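Local coordinates for protein putative non-ribosomal peptide synthetase (Actinomadura parvosata subsp. kistnae, PDB 6M7L) that probably takes part in non-ribosomal peptide assembly, through a domain of the condensation family, at residues Val309-Val312 and Gly313-Arg317; Val158-Leu161 and Val162-Ala166; Thr25-Gln28 and Arg29-Leu33. All coordinates share one frame; numbering follows the deposited sequence.

Contact 1: Val309-Val312 and Gly313-Arg317; sequences VPMV and GPFSR
Met-311 and Phe-315 close on each other round a buried bend that starts at Gly-313, in the loop between strands 292-299 and 317-324. Gly-313 is nearly fully extended, its N donates to Ser-157 OG, and its carbonyl carbon sits 3.7 Å above the plane of the Phe-315 ring, shifted toward the rim. Pro-314 is the centre of an inverse gamma turn, in which Phe-315 N makes a weak 2.9 Å hydrogen bond to Gly-313 O. The turn brings Phe-315 back beside the residues before the glycine. With its CG anti to the carbonyl carbon (chi1 -57°), Phe-315 extends its ring toward Met-311, whose side chain crosses it at about a right angle. Met-311 CG lies 3.9 Å from Phe-315 CZ. The methionine then folds at chi3 (-51°), and its SD comes 4.0 Å from the same CZ; sulfur to ring centroid is 5.2 Å, an oblique Met-aromatic contact. Met-311 O lies at the ring edge, in plane, 3.6 Å from Phe-315 CE2, and accepts a hydrogen bond from Arg-301 NH1. Tyr-190 meets the Phe-315 ring edge-to-face. An alanine in place of Met-311 would lack CG, SD and the terminal methyl, and would probably leave the CZ corner of the phenylalanine without its sulfur and apolar partners. Beyond the ring the chain enters strand 317-324. No hydrogen bond joins 309-312 to 313-317, so their contact rests on apolar and sulfur packing, with a probably weak attraction between the ring's CH edge and a carbonyl oxygen whose hydrogen-bonding partner is an arginine.

Contact 2: Val158-Leu161 and Val162-Ala166; sequences VDVL and VRDLA
Asp-159 and Arg-163, one helical turn apart, form a salt bridge between OD2 and NH1; these two atoms are modelled too close for the separation to be trusted. The carboxylate meets the guanidinium at its edge, the two planes 65° apart. A trans chi1 (176°) swings the Asp-159 carboxylate along the helix toward Arg-163, and its other oxygen, OD1, is hydrogen-bonded to Trp-389 NE1. Arg-163 bends at chi3 and spreads one face over Val-160, whose CA lies 4.2 Å above the guanidinium centre. Asp-164 is bound outside the segments, by salt bridges to Arg-71 and Arg-180 and a hydrogen bond to His-72. These residues belong to helix 155-172 of the condensation domain, and regular i to i+4 bonds run through it, from Arg-163 N to Asp-159 O (3.0 Å) and from Asp-164 N to Val-160 O (2.9 Å). Val-160 CG1 lies alongside the Asp-164 carboxylate, 3.7 Å from OD2. Val-158 and Val-162 rest on Val-48 of strand 45-53 in the mixed sheet, while Leu-161 and Leu-165 both reach Val-68 of helix 58-71.

Contact 3: Thr25-Gln28 and Arg29-Leu33; sequences TARQ and RRMWL
Arg-27 and Met-31 run side by side along the first turns of helix 26-34, their CG atoms 4.0 Å apart. Met-31 SD stands over one face of the Arg-27 guanidinium, offset toward its rim; the NH2 of that group is salt-bridged to Glu-354. Met-31 N donates to Arg-27 O at 2.8 Å. With Met-31 buried and Arg-27 partly exposed, the pair marks the boundary between the two sides. The closely packed part is the buried helix start. Here Gln-28 N donates to Thr-25 OG1 (3.1 Å, 163°), and Gln-28 OE1 receives Thr-25 N in its carbonyl plane, on a lone pair, at 3.0 Å. Gln-28 NE2 is held by Ile-151 O, fixing the amide at both ends, and Thr-25 packs on helix 187-196. Trp-32, also buried, hydrogen-bonds Phe-79 O through NE1. Looser and partly exposed is the side with Arg-29 and Arg-30, whose guanidinium groups are carried off from 25-28. A trans chi1 (-170°) and an extended chain take Arg-30 to Glu-407; Arg-29 instead bends at chi2 and lays its guanidinium over Leu-33 CD2. Thr-25 is thus the N-cap of the helix, and its reciprocal bonds with Gln-28 form a capping box.

How the contacts relate
Contact 1 lies between the two helical contacts and touches both. On one side Val-312 CG2 packs on Val-160 CG1 of contact 2 at 3.7 Å; on the other, Pro-314 CG meets Gln-28 CG of contact 3 at 3.8 Å. Its centre is 13 Å from that of contact 2 and 14 Å from that of contact 3, whereas contacts 2 and 3, about 12 Å apart at their nearest atoms, never meet. Ser-157, in the first turn of helix 155-172, binds Gly-313, and Asp-154, just before it, weakly binds Phe-315. Asp-154 falls in the HHxxxDG region of condensation domains, altered here, with Arg-150 replacing the second histidine; the loop probably borders the corresponding position.

Contact 1: Val309-Val312 and Gly313-Arg317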
ATOM      1  N   VAL A 309      -0.078  11.675  -7.902  1.00 61.91           N
ATOM      2  CA  VAL A 309      -0.160  10.440  -7.117  1.00 59.56           C
ATOM      3  C   VAL A 309      -1.517   9.752  -7.232  1.00 61.55           C
ATOM      4  O   VAL A 309      -1.545   8.539  -7.500  1.00 60.91           O
ATOM      5  CB  VAL A 309       0.240  10.718  -5.655  1.00 55.34           C
ATOM      6  CG1 VAL A 309      -0.118   9.535  -4.769  1.00 58.86           C
ATOM      7  CG2 VAL A 309       1.726  11.023  -5.559  1.00 58.85           C
ATOM      8  N   PRO A 310      -2.652  10.427  -7.047  1.00 64.81           N
ATOM      9  CA  PRO A 310      -3.936   9.711  -7.012  1.00 65.97           C
ATOM     10  C   PRO A 310      -4.691   9.636  -8.332  1.00 63.82           C
ATOM     11  O   PRO A 310      -5.868   9.262  -8.313  1.00 66.95           O
ATOM     12  CB  PRO A 310      -4.731  10.548  -6.004  1.00 60.58           C
ATOM     13  CG  PRO A 310      -4.307  11.937  -6.324  1.00 59.96           C
ATOM     14  CD  PRO A 310      -2.842  11.852  -6.708  1.00 60.29           C
ATOM     15  N   MET A 311      -4.080   9.965  -9.467  1.00 60.93           N
ATOM     16  CA  MET A 311      -4.819  10.096 -10.713  1.00 61.60           C
ATOM     17  C   MET A 311      -4.365   9.075 -11.751  1.00 62.79           C
ATOM     18  O   MET A 311      -3.207   8.646 -11.770  1.00 54.58           O
ATOM     19  CB  MET A 311      -4.690  11.514 -11.286  1.00 57.46           C
ATOM     20  CG  MET A 311      -3.266  11.992 -11.486  1.00 61.38           C
ATOM     21  SD  MET A 311      -3.217  13.705 -12.047  1.00 64.00           S
ATOM     22  CE  MET A 311      -4.345  13.628 -13.436  1.00 53.34           C
ATOM     23  N   VAL A 312      -5.310   8.691 -12.610  1.00 58.87           N
ATOM     24  CA  VAL A 312      -5.049   7.791 -13.726  1.00 55.84           C
ATOM     25  C   VAL A 312      -4.480   8.593 -14.887  1.00 62.92           C
ATOM     26  O   VAL A 312      -4.908   9.723 -15.149  1.00 70.00           O
ATOM     27  CB  VAL A 312      -6.343   7.059 -14.130  1.00 56.04           C
ATOM     28  CG1 VAL A 312      -6.114   6.176 -15.348  1.00 57.19           C
ATOM     29  CG2 VAL A 312      -6.881   6.242 -12.965  1.00 47.18           C
ATOM     30  N   GLY A 313      -3.504   8.018 -15.587  1.00 58.31           N
ATOM     31  CA  GLY A 313      -2.926   8.662 -16.741  1.00 56.97           C
ATOM     32  C   GLY A 313      -1.767   7.888 -17.336  1.00 60.17           C
ATOM     33  O   GLY A 313      -1.151   7.043 -16.681  1.00 63.64           O
ATOM     34  N   PRO A 314      -1.457   8.153 -18.606  1.00 64.35           N
ATOM     35  CA  PRO A 314      -0.257   7.560 -19.228  1.00 61.97           C
ATOM     36  C   PRO A 314       1.005   8.311 -18.825  1.00 60.57           C
ATOM     37  O   PRO A 314       1.633   9.029 -19.610  1.00 68.52           O
ATOM     38  CB  PRO A 314      -0.571   7.679 -20.722  1.00 66.26           C
ATOM     39  CG  PRO A 314      -1.397   8.913 -20.815  1.00 56.46           C
ATOM     40  CD  PRO A 314      -2.251   8.929 -19.576  1.00 57.53           C
ATOM     41  N   PHE A 315       1.391   8.156 -17.561  1.00 60.02           N
ATOM     42  CA  PHE A 315       2.542   8.861 -17.015  1.00 57.66           C
ATOM     43  C   PHE A 315       3.844   8.086 -17.167  1.00 64.70           C
ATOM     44  O   PHE A 315       4.886   8.567 -16.709  1.00 71.38           O
ATOM     45  CB  PHE A 315       2.320   9.181 -15.535  1.00 67.04           C
ATOM     46  CG  PHE A 315       1.089   9.995 -15.259  1.00 63.85           C
ATOM     47  CD1 PHE A 315       0.974  11.291 -15.735  1.00 59.32           C
ATOM     48  CD2 PHE A 315       0.056   9.471 -14.499  1.00 64.96           C
ATOM     49  CE1 PHE A 315      -0.158  12.042 -15.474  1.00 62.66           C
ATOM     50  CE2 PHE A 315      -1.076  10.217 -14.230  1.00 65.25           C
ATOM     51  CZ  PHE A 315      -1.183  11.504 -14.719  1.00 67.57           C
ATOM     52  N   SER A 316       3.809   6.904 -17.778  1.00 69.15           N
ATOM     53  CA  SER A 316       5.028   6.144 -18.014  1.00 65.04           C
ATOM     54  C   SER A 316       6.034   6.981 -18.788  1.00 63.42           C
ATOM     55  O   SER A 316       5.720   7.535 -19.845  1.00 67.21           O
ATOM     56  CB  SER A 316       4.716   4.859 -18.787  1.00 62.86           C
ATOM     57  OG  SER A 316       3.970   3.946 -18.003  1.00 69.53           O
ATOM     58  N   ARG A 317       7.240   7.088 -18.244  1.00 63.00           N
ATOM     59  CA  ARG A 317       8.362   7.711 -18.927  1.00 61.06           C
ATOM     60  C   ARG A 317       9.394   6.640 -19.241  1.00 59.64           C
ATOM     61  O   ARG A 317       9.723   5.817 -18.379  1.00 62.61           O
ATOM     62  CB  ARG A 317       8.989   8.817 -18.078  1.00 64.33           C
ATOM     63  CG  ARG A 317       8.111  10.044 -17.890  1.00 69.42           C
ATOM     64  CD  ARG A 317       8.695  10.944 -16.818  1.00 67.88           C
ATOM     65  NE  ARG A 317       8.791  10.243 -15.542  1.00 63.85           N
ATOM     66  CZ  ARG A 317       9.622  10.581 -14.562  1.00 72.76           C
ATOM     67  NH1 ARG A 317      10.445  11.611 -14.711  1.00 74.63           N
ATOM     68  NH2 ARG A 317       9.638   9.882 -13.435  1.00 67.69           N
TER

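Contact 2: Val158-Leu161 and Val162-Ala166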
ATOM      1  N   VAL A 158      -3.291   1.154 -12.698  1.00 50.35           N
ATOM      2  CA  VAL A 158      -4.097  -0.022 -12.378  1.00 50.02           C
ATOM      3  C   VAL A 158      -4.403  -0.056 -10.889  1.00 51.77           C
ATOM      4  O   VAL A 158      -5.543  -0.298 -10.474  1.00 50.32           O
ATOM      5  CB  VAL A 158      -3.382  -1.305 -12.839  1.00 47.73           C
ATOM      6  CG1 VAL A 158      -4.073  -2.533 -12.269  1.00 44.57           C
ATOM      7  CG2 VAL A 158      -3.354  -1.368 -14.352  1.00 44.79           C
ATOM      8  N   ASP A 159      -3.384   0.196 -10.064  1.00 53.35           N
ATOM      9  CA  ASP A 159      -3.589   0.297  -8.623  1.00 49.93           C
ATOM     10  C   ASP A 159      -4.576   1.410  -8.289  1.00 50.44           C
ATOM     11  O   ASP A 159      -5.500   1.217  -7.490  1.00 52.63           O
ATOM     12  CB  ASP A 159      -2.247   0.530  -7.929  1.00 54.38           C
ATOM     13  CG  ASP A 159      -2.388   0.745  -6.439  1.00 52.22           C
ATOM     14  OD1 ASP A 159      -3.027  -0.093  -5.771  1.00 54.75           O
ATOM     15  OD2 ASP A 159      -1.851   1.752  -5.934  1.00 57.19           O
ATOM     16  N   VAL A 160      -4.397   2.583  -8.902  1.00 48.54           N
ATOM     17  CA  VAL A 160      -5.325   3.692  -8.694  1.00 53.62           C
ATOM     18  C   VAL A 160      -6.725   3.312  -9.160  1.00 57.88           C
ATOM     19  O   VAL A 160      -7.724   3.642  -8.509  1.00 59.75           O
ATOM     20  CB  VAL A 160      -4.812   4.953  -9.411  1.00 54.92           C
ATOM     21  CG1 VAL A 160      -5.859   6.060  -9.366  1.00 51.49           C
ATOM     22  CG2 VAL A 160      -3.504   5.418  -8.789  1.00 54.74           C
ATOM     23  N   LEU A 161      -6.816   2.612 -10.293  1.00 56.54           N
ATOM     24  CA  LEU A 161      -8.106   2.162 -10.804  1.00 50.84           C
ATOM     25  C   LEU A 161      -8.843   1.322  -9.768  1.00 55.38           C
ATOM     26  O   LEU A 161      -9.996   1.607  -9.422  1.00 55.05           O
ATOM     27  CB  LEU A 161      -7.899   1.360 -12.089  1.00 57.22           C
ATOM     28  CG  LEU A 161      -8.760   1.670 -13.313  1.00 55.04           C
ATOM     29  CD1 LEU A 161     -10.187   1.968 -12.896  1.00 56.04           C
ATOM     30  CD2 LEU A 161      -8.167   2.816 -14.117  1.00 57.04           C
ATOM     31  N   VAL A 162      -8.183   0.282  -9.255  1.00 54.20           N
ATOM     32  CA  VAL A 162      -8.839  -0.654  -8.345  1.00 56.86           C
ATOM     33  C   VAL A 162      -9.176   0.023  -7.022  1.00 63.26           C
ATOM     34  O   VAL A 162     -10.266  -0.170  -6.470  1.00 58.91           O
ATOM     35  CB  VAL A 162      -7.952  -1.895  -8.138  1.00 51.72           C
ATOM     36  CG1 VAL A 162      -8.631  -2.881  -7.206  1.00 53.80           C
ATOM     37  CG2 VAL A 162      -7.633  -2.547  -9.477  1.00 48.56           C
ATOM     38  N   ARG A 163      -8.248   0.822  -6.489  1.00 58.06           N
ATOM     39  CA  ARG A 163      -8.501   1.501  -5.224  1.00 54.12           C
ATOM     40  C   ARG A 163      -9.686   2.454  -5.332  1.00 63.72           C
ATOM     41  O   ARG A 163     -10.542   2.496  -4.440  1.00 65.43           O
ATOM     42  CB  ARG A 163      -7.244   2.245  -4.772  1.00 52.74           C
ATOM     43  CG  ARG A 163      -6.276   1.398  -3.952  1.00 48.67           C
ATOM     44  CD  ARG A 163      -4.883   1.996  -3.985  1.00 51.61           C
ATOM     45  NE  ARG A 163      -4.931   3.445  -4.158  1.00 58.84           N
ATOM     46  CZ  ARG A 163      -3.956   4.165  -4.703  1.00 57.96           C
ATOM     47  NH1 ARG A 163      -2.852   3.572  -5.132  1.00 49.10           N
ATOM     48  NH2 ARG A 163      -4.086   5.480  -4.824  1.00 63.78           N
ATOM     49  N   ASP A 164      -9.762   3.220  -6.423  1.00 61.50           N
ATOM     50  CA  ASP A 164     -10.885   4.137  -6.599  1.00 58.15           C
ATOM     51  C   ASP A 164     -12.171   3.394  -6.936  1.00 61.91           C
ATOM     52  O   ASP A 164     -13.263   3.872  -6.609  1.00 58.52           O
ATOM     53  CB  ASP A 164     -10.562   5.169  -7.678  1.00 56.60           C
ATOM     54  CG  ASP A 164      -9.476   6.137  -7.248  1.00 62.91           C
ATOM     55  OD1 ASP A 164      -8.934   5.967  -6.136  1.00 57.39           O
ATOM     56  OD2 ASP A 164      -9.169   7.071  -8.018  1.00 66.03           O
ATOM     57  N   LEU A 165     -12.068   2.232  -7.586  1.00 58.70           N
ATOM     58  CA  LEU A 165     -13.255   1.418  -7.819  1.00 58.75           C
ATOM     59  C   LEU A 165     -13.752   0.798  -6.520  1.00 64.61           C
ATOM     60  O   LEU A 165     -14.964   0.663  -6.311  1.00 65.15           O
ATOM     61  CB  LEU A 165     -12.960   0.334  -8.854  1.00 60.30           C
ATOM     62  CG  LEU A 165     -14.127  -0.606  -9.167  1.00 62.20           C
ATOM     63  CD1 LEU A 165     -15.308   0.181  -9.716  1.00 61.88           C
ATOM     64  CD2 LEU A 165     -13.706  -1.704 -10.131  1.00 47.37           C
ATOM     65  N   ALA A 166     -12.829   0.419  -5.635  1.00 65.76           N
ATOM     66  CA  ALA A 166     -13.220  -0.080  -4.323  1.00 60.48           C
ATOM     67  C   ALA A 166     -13.896   1.009  -3.501  1.00 62.54           C
ATOM     68  O   ALA A 166     -14.922   0.763  -2.858  1.00 58.45           O
ATOM     69  CB  ALA A 166     -11.999  -0.628  -3.586  1.00 59.80           C
TER

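Contact 3: Thr25-Gln28 and Arg29-Leu33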
ATOM      1  N   THR A  25      -0.858  14.153 -25.471  1.00 65.97           N
ATOM      2  CA  THR A  25       0.555  14.127 -25.131  1.00 62.22           C
ATOM      3  C   THR A  25       1.333  13.316 -26.160  1.00 68.26           C
ATOM      4  O   THR A  25       0.766  12.629 -27.013  1.00 57.82           O
ATOM      5  CB  THR A  25       0.759  13.549 -23.730  1.00 62.42           C
ATOM      6  OG1 THR A  25       0.373  12.169 -23.712  1.00 62.69           O
ATOM      7  CG2 THR A  25      -0.069  14.316 -22.712  1.00 71.79           C
ATOM      8  N   ALA A  26       2.661  13.414 -26.071  1.00 67.48           N
ATOM      9  CA  ALA A  26       3.522  12.650 -26.967  1.00 59.85           C
ATOM     10  C   ALA A  26       3.272  11.154 -26.823  1.00 65.28           C
ATOM     11  O   ALA A  26       3.188  10.430 -27.824  1.00 71.84           O
ATOM     12  CB  ALA A  26       4.990  12.979 -26.692  1.00 60.14           C
ATOM     13  N   ARG A  27       3.141  10.673 -25.585  1.00 60.93           N
ATOM     14  CA  ARG A  27       2.834   9.264 -25.374  1.00 59.04           C
ATOM     15  C   ARG A  27       1.452   8.916 -25.909  1.00 61.02           C
ATOM     16  O   ARG A  27       1.279   7.884 -26.567  1.00 59.85           O
ATOM     17  CB  ARG A  27       2.937   8.913 -23.891  1.00 62.96           C
ATOM     18  CG  ARG A  27       2.393   7.536 -23.574  1.00 62.62           C
ATOM     19  CD  ARG A  27       2.976   6.969 -22.301  1.00 66.52           C
ATOM     20  NE  ARG A  27       2.856   5.517 -22.292  1.00 72.74           N
ATOM     21  CZ  ARG A  27       3.749   4.697 -22.834  1.00 68.72           C
ATOM     22  NH1 ARG A  27       3.563   3.384 -22.791  1.00 66.86           N
ATOM     23  NH2 ARG A  27       4.831   5.194 -23.419  1.00 68.34           N
ATOM     24  N   GLN A  28       0.456   9.762 -25.636  1.00 62.06           N
ATOM     25  CA  GLN A  28      -0.876   9.532 -26.186  1.00 64.73           C
ATOM     26  C   GLN A  28      -0.848   9.523 -27.708  1.00 66.30           C
ATOM     27  O   GLN A  28      -1.538   8.716 -28.345  1.00 65.23           O
ATOM     28  CB  GLN A  28      -1.843  10.601 -25.685  1.00 61.58           C
ATOM     29  CG  GLN A  28      -2.236  10.458 -24.237  1.00 61.96           C
ATOM     30  CD  GLN A  28      -3.238  11.507 -23.819  1.00 66.94           C
ATOM     31  OE1 GLN A  28      -3.054  12.696 -24.086  1.00 66.73           O
ATOM     32  NE2 GLN A  28      -4.313  11.074 -23.168  1.00 59.68           N
ATOM     33  N   ARG A  29      -0.064  10.423 -28.304  1.00 66.31           N
ATOM     34  CA  ARG A  29       0.068  10.458 -29.757  1.00 63.47           C
ATOM     35  C   ARG A  29       0.556   9.118 -30.292  1.00 65.08           C
ATOM     36  O   ARG A  29      -0.015   8.567 -31.240  1.00 62.00           O
ATOM     37  CB  ARG A  29       1.017  11.589 -30.159  1.00 64.96           C
ATOM     38  CG  ARG A  29       1.411  11.602 -31.624  1.00 70.77           C
ATOM     39  CD  ARG A  29       0.228  11.879 -32.531  1.00 77.36           C
ATOM     40  NE  ARG A  29       0.630  11.853 -33.934  1.00 91.87           N
ATOM     41  CZ  ARG A  29      -0.208  11.960 -34.960  1.00 94.49           C
ATOM     42  NH1 ARG A  29      -1.510  12.101 -34.752  1.00 94.15           N
ATOM     43  NH2 ARG A  29       0.262  11.923 -36.199  1.00 85.94           N
ATOM     44  N   ARG A  30       1.605   8.565 -29.679  1.00 57.94           N
ATOM     45  CA  ARG A  30       2.122   7.282 -30.141  1.00 55.00           C
ATOM     46  C   ARG A  30       1.142   6.153 -29.847  1.00 58.44           C
ATOM     47  O   ARG A  30       0.948   5.260 -30.681  1.00 59.35           O
ATOM     48  CB  ARG A  30       3.479   7.000 -29.500  1.00 56.01           C
ATOM     49  CG  ARG A  30       4.190   5.806 -30.104  1.00 54.56           C
ATOM     50  CD  ARG A  30       5.621   5.687 -29.615  1.00 52.01           C
ATOM     51  NE  ARG A  30       6.282   4.530 -30.206  1.00 51.38           N
ATOM     52  CZ  ARG A  30       6.192   3.296 -29.725  1.00 55.86           C
ATOM     53  NH1 ARG A  30       5.473   3.057 -28.637  1.00 63.19           N
ATOM     54  NH2 ARG A  30       6.822   2.298 -30.330  1.00 62.03           N
ATOM     55  N   MET A  31       0.507   6.180 -28.673  1.00 57.68           N
ATOM     56  CA  MET A  31      -0.446   5.132 -28.326  1.00 58.15           C
ATOM     57  C   MET A  31      -1.639   5.137 -29.270  1.00 54.95           C
ATOM     58  O   MET A  31      -2.131   4.074 -29.665  1.00 51.04           O
ATOM     59  CB  MET A  31      -0.910   5.294 -26.878  1.00 59.22           C
ATOM     60  CG  MET A  31       0.175   5.054 -25.843  1.00 55.72           C
ATOM     61  SD  MET A  31       0.986   3.464 -26.061  1.00 55.63           S
ATOM     62  CE  MET A  31      -0.445   2.394 -26.106  1.00 63.13           C
ATOM     63  N   TRP A  32      -2.122   6.325 -29.640  1.00 60.86           N
ATOM     64  CA  TRP A  32      -3.244   6.409 -30.566  1.00 66.79           C
ATOM     65  C   TRP A  32      -2.882   5.802 -31.915  1.00 60.03           C
ATOM     66  O   TRP A  32      -3.650   5.018 -32.487  1.00 47.63           O
ATOM     67  CB  TRP A  32      -3.683   7.866 -30.724  1.00 64.28           C
ATOM     68  CG  TRP A  32      -4.966   8.026 -31.480  1.00 68.29           C
ATOM     69  CD1 TRP A  32      -6.224   8.067 -30.956  1.00 66.14           C
ATOM     70  CD2 TRP A  32      -5.118   8.160 -32.899  1.00 73.19           C
ATOM     71  NE1 TRP A  32      -7.152   8.221 -31.957  1.00 60.55           N
ATOM     72  CE2 TRP A  32      -6.498   8.280 -33.160  1.00 78.52           C
ATOM     73  CE3 TRP A  32      -4.223   8.191 -33.974  1.00 73.34           C
ATOM     74  CZ2 TRP A  32      -7.004   8.429 -34.453  1.00 72.65           C
ATOM     75  CZ3 TRP A  32      -4.727   8.340 -35.254  1.00 67.26           C
ATOM     76  CH2 TRP A  32      -6.104   8.457 -35.482  1.00 68.54           C
ATOM     77  N   LEU A  33      -1.700   6.145 -32.434  1.00 62.79           N
ATOM     78  CA  LEU A  33      -1.270   5.631 -33.730  1.00 61.43           C
ATOM     79  C   LEU A  33      -1.163   4.111 -33.711  1.00 59.11           C
ATOM     80  O   LEU A  33      -1.733   3.426 -34.569  1.00 60.23           O
ATOM     81  CB  LEU A  33       0.062   6.270 -34.125  1.00 62.09           C
ATOM     82  CG  LEU A  33      -0.006   7.761 -34.463  1.00 60.29           C
ATOM     83  CD1 LEU A  33       1.381   8.353 -34.614  1.00 53.52           C
ATOM     84  CD2 LEU A  33      -0.823   7.981 -35.724  1.00 66.63           C
TER